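Local coordinates for uncharacterized protein (PDB 3NO2), which is of unknown function and folds as a six-bladed beta-propeller, probably related to Mal s 1 allergenic protein-like propellers, at residues Q217-W231 against K264-E276. Sequence-based numbering, arbitrary orientation. Where two conformers were deposited one is given.
Sequences QLFPLQNGGLYICNW and KFGMISTICPIRE
With CG opposite its backbone N (chi1 -167°) and the chain extended beyond, Gln217 carries its amide across to strand 270-274, where OE1 accepts from Thr270 OG1 at 2.7 Å and from Ile271 N at 3.1 Å. The hydroxyl arrives almost in line with the C=O, the N-H from well above the carbonyl plane. Threonine suits because its hydroxyl also accepts from Val42 N; glutamine, because NE2 can donate to a water that bridges to Ile271 O. Gln217 N bonds to Ser269 O.

Ile271, whose CG1 is likewise trans to its N (chi1 -177°), uses two branches for two partners: CD1 lies over one face of the Tyr227 ring, 4.0 Å from CD2, while CG2 packs on Cys229 SG at 3.6 Å. Small and apolar, Cys229 SG also touches Ile268 CG2. Farther along, Pro273 offers its CD methylene to the Phe219 face, 3.3 Å from CZ, in a CH-pi contact; at the other end selenomethionine Met267 lays its SE over Trp231.

Strand 270-274 is the innermost of the blade begun by the N-terminal strands, the propeller's "velcro" closure; strands 214-220 and 226-231 belong to the neighbouring blade. With Gln129 NE2, three donors converge on buried Gln217 OE1, which should hold the amide's rotation.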
loop_
_atom_site.group_PDB
_atom_site.type_symbol
_atom_site.label_atom_id
_atom_site.label_comp_id
_atom_site.label_asym_id
_atom_site.label_seq_id
_atom_site.Cartn_x
_atom_site.Cartn_y
_atom_site.Cartn_z
ATOM N N GLN A 217 4.309 -1.206 -1.407
ATOM C CA GLN A 217 3.943 0.198 -1.454
ATOM C C GLN A 217 5.135 1.089 -1.784
ATOM O O GLN A 217 6.255 0.918 -1.247
ATOM C CB GLN A 217 3.315 0.656 -0.135
ATOM C CG GLN A 217 2.631 2.017 -0.221
ATOM C CD GLN A 217 1.846 2.374 1.020
ATOM O OE1 GLN A 217 1.668 1.529 1.910
ATOM N NE2 GLN A 217 1.307 3.597 1.066
ATOM N N LEU A 218 4.840 2.095 -2.599
ATOM C CA LEU A 218 5.739 3.192 -2.950
ATOM C C LEU A 218 5.212 4.457 -2.302
ATOM O O LEU A 218 4.003 4.738 -2.408
ATOM C CB LEU A 218 5.745 3.350 -4.469
ATOM C CG LEU A 218 6.077 2.091 -5.290
ATOM C CD1 LEU A 218 5.873 2.422 -6.798
ATOM C CD2 LEU A 218 7.482 1.608 -5.020
ATOM N N PHE A 219 6.083 5.240 -1.656
ATOM C CA PHE A 219 5.673 6.429 -0.972
ATOM C C PHE A 219 6.562 7.584 -1.413
ATOM O O PHE A 219 7.678 7.758 -0.931
ATOM C CB PHE A 219 5.685 6.267 0.561
ATOM C CG PHE A 219 4.812 7.265 1.255
ATOM C CD1 PHE A 219 5.233 8.550 1.438
ATOM C CD2 PHE A 219 3.577 6.879 1.694
ATOM C CE1 PHE A 219 4.364 9.476 2.076
ATOM C CE2 PHE A 219 2.720 7.808 2.304
ATOM C CZ PHE A 219 3.132 9.072 2.447
ATOM N N PRO A 220 6.048 8.387 -2.349
ATOM C CA PRO A 220 6.833 9.572 -2.814
ATOM C C PRO A 220 7.052 10.607 -1.726
ATOM O O PRO A 220 6.171 10.821 -0.903
ATOM C CB PRO A 220 5.937 10.157 -3.922
ATOM C CG PRO A 220 5.152 8.979 -4.436
ATOM C CD PRO A 220 4.873 8.124 -3.223
ATOM N N LEU A 221 8.254 11.177 -1.743
ATOM C CA LEU A 221 8.711 12.148 -0.759
ATOM C C LEU A 221 8.891 13.507 -1.425
ATOM O O LEU A 221 9.166 13.599 -2.615
ATOM C CB LEU A 221 9.995 11.684 -0.098
ATOM C CG LEU A 221 9.854 10.357 0.633
ATOM C CD1 LEU A 221 11.234 9.771 0.966
ATOM C CD2 LEU A 221 8.944 10.546 1.850
ATOM N N GLN A 222 8.696 14.543 -0.596
ATOM C CA GLN A 222 8.712 15.951 -1.051
ATOM C C GLN A 222 10.049 16.273 -1.668
ATOM O O GLN A 222 10.135 17.099 -2.589
ATOM C CB GLN A 222 8.417 16.916 0.114
ATOM C CG GLN A 222 6.943 16.961 0.535
ATOM N N ASN A 223 11.096 15.621 -1.180
ATOM C CA ASN A 223 12.442 15.819 -1.718
ATOM C C ASN A 223 12.755 15.123 -3.066
ATOM O O ASN A 223 13.883 15.217 -3.556
ATOM C CB ASN A 223 13.500 15.485 -0.642
ATOM C CG ASN A 223 13.387 14.055 -0.119
ATOM O OD1 ASN A 223 13.115 13.137 -0.873
ATOM N ND2 ASN A 223 13.618 13.871 1.179
ATOM N N GLY A 224 11.772 14.465 -3.686
ATOM C CA GLY A 224 11.954 13.828 -5.021
ATOM C C GLY A 224 12.309 12.321 -4.846
ATOM O O GLY A 224 12.454 11.539 -5.790
ATOM N N GLY A 225 12.473 11.976 -3.605
ATOM C CA GLY A 225 12.812 10.630 -3.256
ATOM C C GLY A 225 11.583 9.740 -3.137
ATOM O O GLY A 225 10.459 10.137 -3.401
ATOM N N LEU A 226 11.827 8.534 -2.678
ATOM C CA LEU A 226 10.773 7.523 -2.653
ATOM C C LEU A 226 11.102 6.430 -1.628
ATOM O O LEU A 226 12.214 5.901 -1.648
ATOM C CB LEU A 226 10.713 6.869 -4.063
ATOM C CG LEU A 226 9.611 5.879 -4.369
ATOM C CD1 LEU A 226 8.249 6.607 -4.364
ATOM C CD2 LEU A 226 9.811 5.192 -5.720
ATOM N N TYR A 227 10.143 6.069 -0.781
ATOM C CA TYR A 227 10.217 4.809 -0.042
ATOM C C TYR A 227 9.696 3.685 -0.891
ATOM O O TYR A 227 8.650 3.831 -1.554
ATOM C CB TYR A 227 9.410 4.846 1.265
ATOM C CG TYR A 227 9.906 5.789 2.337
ATOM C CD1 TYR A 227 11.185 5.734 2.839
ATOM C CD2 TYR A 227 9.046 6.698 2.905
ATOM C CE1 TYR A 227 11.607 6.621 3.824
ATOM C CE2 TYR A 227 9.467 7.581 3.878
ATOM C CZ TYR A 227 10.735 7.531 4.340
ATOM O OH TYR A 227 11.165 8.408 5.351
ATOM N N ILE A 228 10.391 2.553 -0.842
ATOM C CA ILE A 228 9.977 1.320 -1.518
ATOM C C ILE A 228 9.950 0.223 -0.475
ATOM O O ILE A 228 10.968 -0.101 0.145
ATOM C CB ILE A 228 10.930 0.945 -2.659
ATOM C CG1 ILE A 228 11.090 2.086 -3.649
ATOM C CG2 ILE A 228 10.459 -0.363 -3.315
ATOM C CD1 ILE A 228 12.222 1.852 -4.676
ATOM N N CYS A 229 8.790 -0.401 -0.300
ATOM C CA CYS A 229 8.603 -1.566 0.538
ATOM C C CYS A 229 8.993 -2.813 -0.289
ATOM O O CYS A 229 8.369 -3.115 -1.297
ATOM C CB CYS A 229 7.184 -1.692 1.047
ATOM S SG CYS A 229 6.641 -0.296 2.063
ATOM N N ASN A 230 10.085 -3.448 0.130
ATOM C CA ASN A 230 10.737 -4.507 -0.636
ATOM C C ASN A 230 10.439 -5.866 -0.034
ATOM O O ASN A 230 11.234 -6.434 0.703
ATOM C CB ASN A 230 12.252 -4.241 -0.623
ATOM C CG ASN A 230 13.017 -5.095 -1.597
ATOM O OD1 ASN A 230 12.461 -5.523 -2.609
ATOM N ND2 ASN A 230 14.293 -5.398 -1.301
ATOM N N TRP A 231 9.229 -6.367 -0.305
ATOM C CA TRP A 231 8.659 -7.482 0.439
ATOM C C TRP A 231 9.224 -8.802 -0.092
ATOM O O TRP A 231 9.203 -9.069 -1.310
ATOM C CB TRP A 231 7.127 -7.407 0.305
ATOM C CG TRP A 231 6.361 -8.404 1.143
ATOM C CD1 TRP A 231 6.012 -8.283 2.460
ATOM C CD2 TRP A 231 5.830 -9.663 0.724
ATOM N NE1 TRP A 231 5.315 -9.370 2.875
ATOM C CE2 TRP A 231 5.174 -10.230 1.832
ATOM C CE3 TRP A 231 5.805 -10.333 -0.484
ATOM C CZ2 TRP A 231 4.521 -11.441 1.758
ATOM C CZ3 TRP A 231 5.143 -11.581 -0.553
ATOM C CH2 TRP A 231 4.539 -12.104 0.546
ATOM N N LYS A 264 14.908 -8.287 13.314
ATOM C CA LYS A 264 14.374 -7.143 13.994
ATOM C C LYS A 264 13.074 -6.676 13.368
ATOM O O LYS A 264 12.206 -6.207 14.076
ATOM C CB LYS A 264 15.419 -6.013 13.944
ATOM C CG LYS A 264 15.169 -4.785 14.747
ATOM C CD LYS A 264 16.376 -3.820 14.606
ATOM C CE LYS A 264 16.212 -2.543 15.368
ATOM N NZ LYS A 264 17.310 -1.529 15.043
ATOM N N PHE A 265 12.994 -6.698 12.027
ATOM C CA PHE A 265 11.844 -6.190 11.305
ATOM C C PHE A 265 11.138 -7.371 10.608
ATOM O O PHE A 265 11.786 -8.209 9.991
ATOM C CB PHE A 265 12.278 -5.162 10.233
ATOM C CG PHE A 265 13.121 -4.037 10.785
ATOM C CD1 PHE A 265 12.598 -3.144 11.708
ATOM C CD2 PHE A 265 14.440 -3.915 10.427
ATOM C CE1 PHE A 265 13.399 -2.155 12.268
ATOM C CE2 PHE A 265 15.236 -2.904 10.950
ATOM C CZ PHE A 265 14.703 -2.029 11.856
ATOM N N GLY A 266 9.837 -7.433 10.730
ATOM C CA GLY A 266 9.074 -8.340 9.889
ATOM C C GLY A 266 9.038 -7.858 8.446
ATOM O O GLY A 266 9.599 -6.813 8.077
HETATM N N MSE A 267 8.344 -8.605 7.623
HETATM C CA MSE A 267 8.197 -8.282 6.226
HETATM C C MSE A 267 7.240 -7.108 6.071
HETATM O O MSE A 267 6.155 -7.086 6.646
HETATM C CB MSE A 267 7.708 -9.480 5.467
HETATM C CG MSE A 267 8.641 -10.679 5.570
HETATM SE SE MSE A 267 8.292 -12.071 4.299
HETATM C CE MSE A 267 6.724 -12.642 5.108
ATOM N N ILE A 268 7.681 -6.067 5.388
ATOM C CA ILE A 268 6.956 -4.816 5.220
ATOM C C ILE A 268 6.419 -4.719 3.802
ATOM O O ILE A 268 7.149 -4.831 2.810
ATOM C CB ILE A 268 7.882 -3.637 5.528
ATOM C CG1 ILE A 268 8.284 -3.641 7.005
ATOM C CG2 ILE A 268 7.184 -2.300 5.162
ATOM C CD1 ILE A 268 9.410 -2.636 7.357
ATOM N N SER A 269 5.102 -4.474 3.679
ATOM C CA SER A 269 4.476 -4.195 2.390
ATOM C C SER A 269 3.795 -2.838 2.350
ATOM O O SER A 269 3.371 -2.413 1.281
ATOM C CB SER A 269 3.497 -5.274 1.947
ATOM O OG SER A 269 2.441 -5.403 2.881
ATOM N N THR A 270 3.720 -2.130 3.488
ATOM C CA THR A 270 3.002 -0.864 3.580
ATOM C C THR A 270 3.698 0.054 4.574
ATOM O O THR A 270 4.235 -0.395 5.593
ATOM C CB THR A 270 1.506 -1.108 3.914
ATOM O OG1 THR A 270 0.791 0.129 4.073
ATOM C CG2 THR A 270 1.298 -1.952 5.168
ATOM N N ILE A 271 3.616 1.351 4.293
ATOM C CA ILE A 271 4.277 2.391 5.094
ATOM C C ILE A 271 3.493 3.672 5.049
ATOM O O ILE A 271 2.930 4.002 4.013
ATOM C CB ILE A 271 5.712 2.630 4.577
ATOM C CG1 ILE A 271 6.472 3.630 5.415
ATOM C CG2 ILE A 271 5.722 3.074 3.106
ATOM C CD1 ILE A 271 7.992 3.568 5.205
ATOM N N CYS A 272 3.536 4.448 6.137
ATOM C CA CYS A 272 3.033 5.818 6.148
ATOM C C CYS A 272 3.865 6.626 7.148
ATOM O O CYS A 272 3.990 6.187 8.280
ATOM C CB CYS A 272 1.535 5.843 6.632
ATOM S SG CYS A 272 0.756 7.424 6.217
ATOM N N PRO A 273 4.333 7.825 6.787
ATOM C CA PRO A 273 4.867 8.702 7.859
ATOM C C PRO A 273 3.822 8.980 8.931
ATOM O O PRO A 273 2.622 9.071 8.634
ATOM C CB PRO A 273 5.202 10.007 7.082
ATOM C CG PRO A 273 5.495 9.511 5.667
ATOM C CD PRO A 273 4.423 8.451 5.460
ATOM N N ILE A 274 4.248 9.087 10.190
ATOM C CA ILE A 274 3.333 9.391 11.301
ATOM C C ILE A 274 3.999 10.363 12.249
ATOM O O ILE A 274 5.205 10.341 12.414
ATOM C CB ILE A 274 2.894 8.075 12.004
ATOM C CG1 ILE A 274 1.758 8.360 13.012
ATOM C CG2 ILE A 274 4.059 7.358 12.716
ATOM C CD1 ILE A 274 1.046 7.114 13.501
ATOM N N ARG A 275 3.200 11.233 12.861
ATOM C CA ARG A 275 3.741 12.252 13.807
ATOM C C ARG A 275 4.511 11.720 15.006
ATOM O O ARG A 275 5.441 12.370 15.494
ATOM C CB ARG A 275 2.630 13.167 14.316
ATOM C CG ARG A 275 1.546 12.433 15.132
ATOM C CD ARG A 275 0.597 13.362 15.896
ATOM N NE ARG A 275 0.385 14.642 15.233
ATOM C CZ ARG A 275 0.949 15.798 15.589
ATOM N NH1 ARG A 275 1.787 15.869 16.623
ATOM N NH2 ARG A 275 0.676 16.901 14.897
ATOM N N GLU A 276 4.131 10.561 15.525
ATOM C CA GLU A 276 4.837 9.999 16.688
ATOM C C GLU A 276 4.287 8.627 17.015
ATOM O O GLU A 276 3.171 8.242 16.597
ATOM C CB GLU A 276 4.745 10.914 17.945
ATOM C CG GLU A 276 3.332 11.157 18.441
ATOM O OXT GLU A 276 4.966 7.884 17.734
HETATM O O HOH W 1 0.253 4.560 3.729
#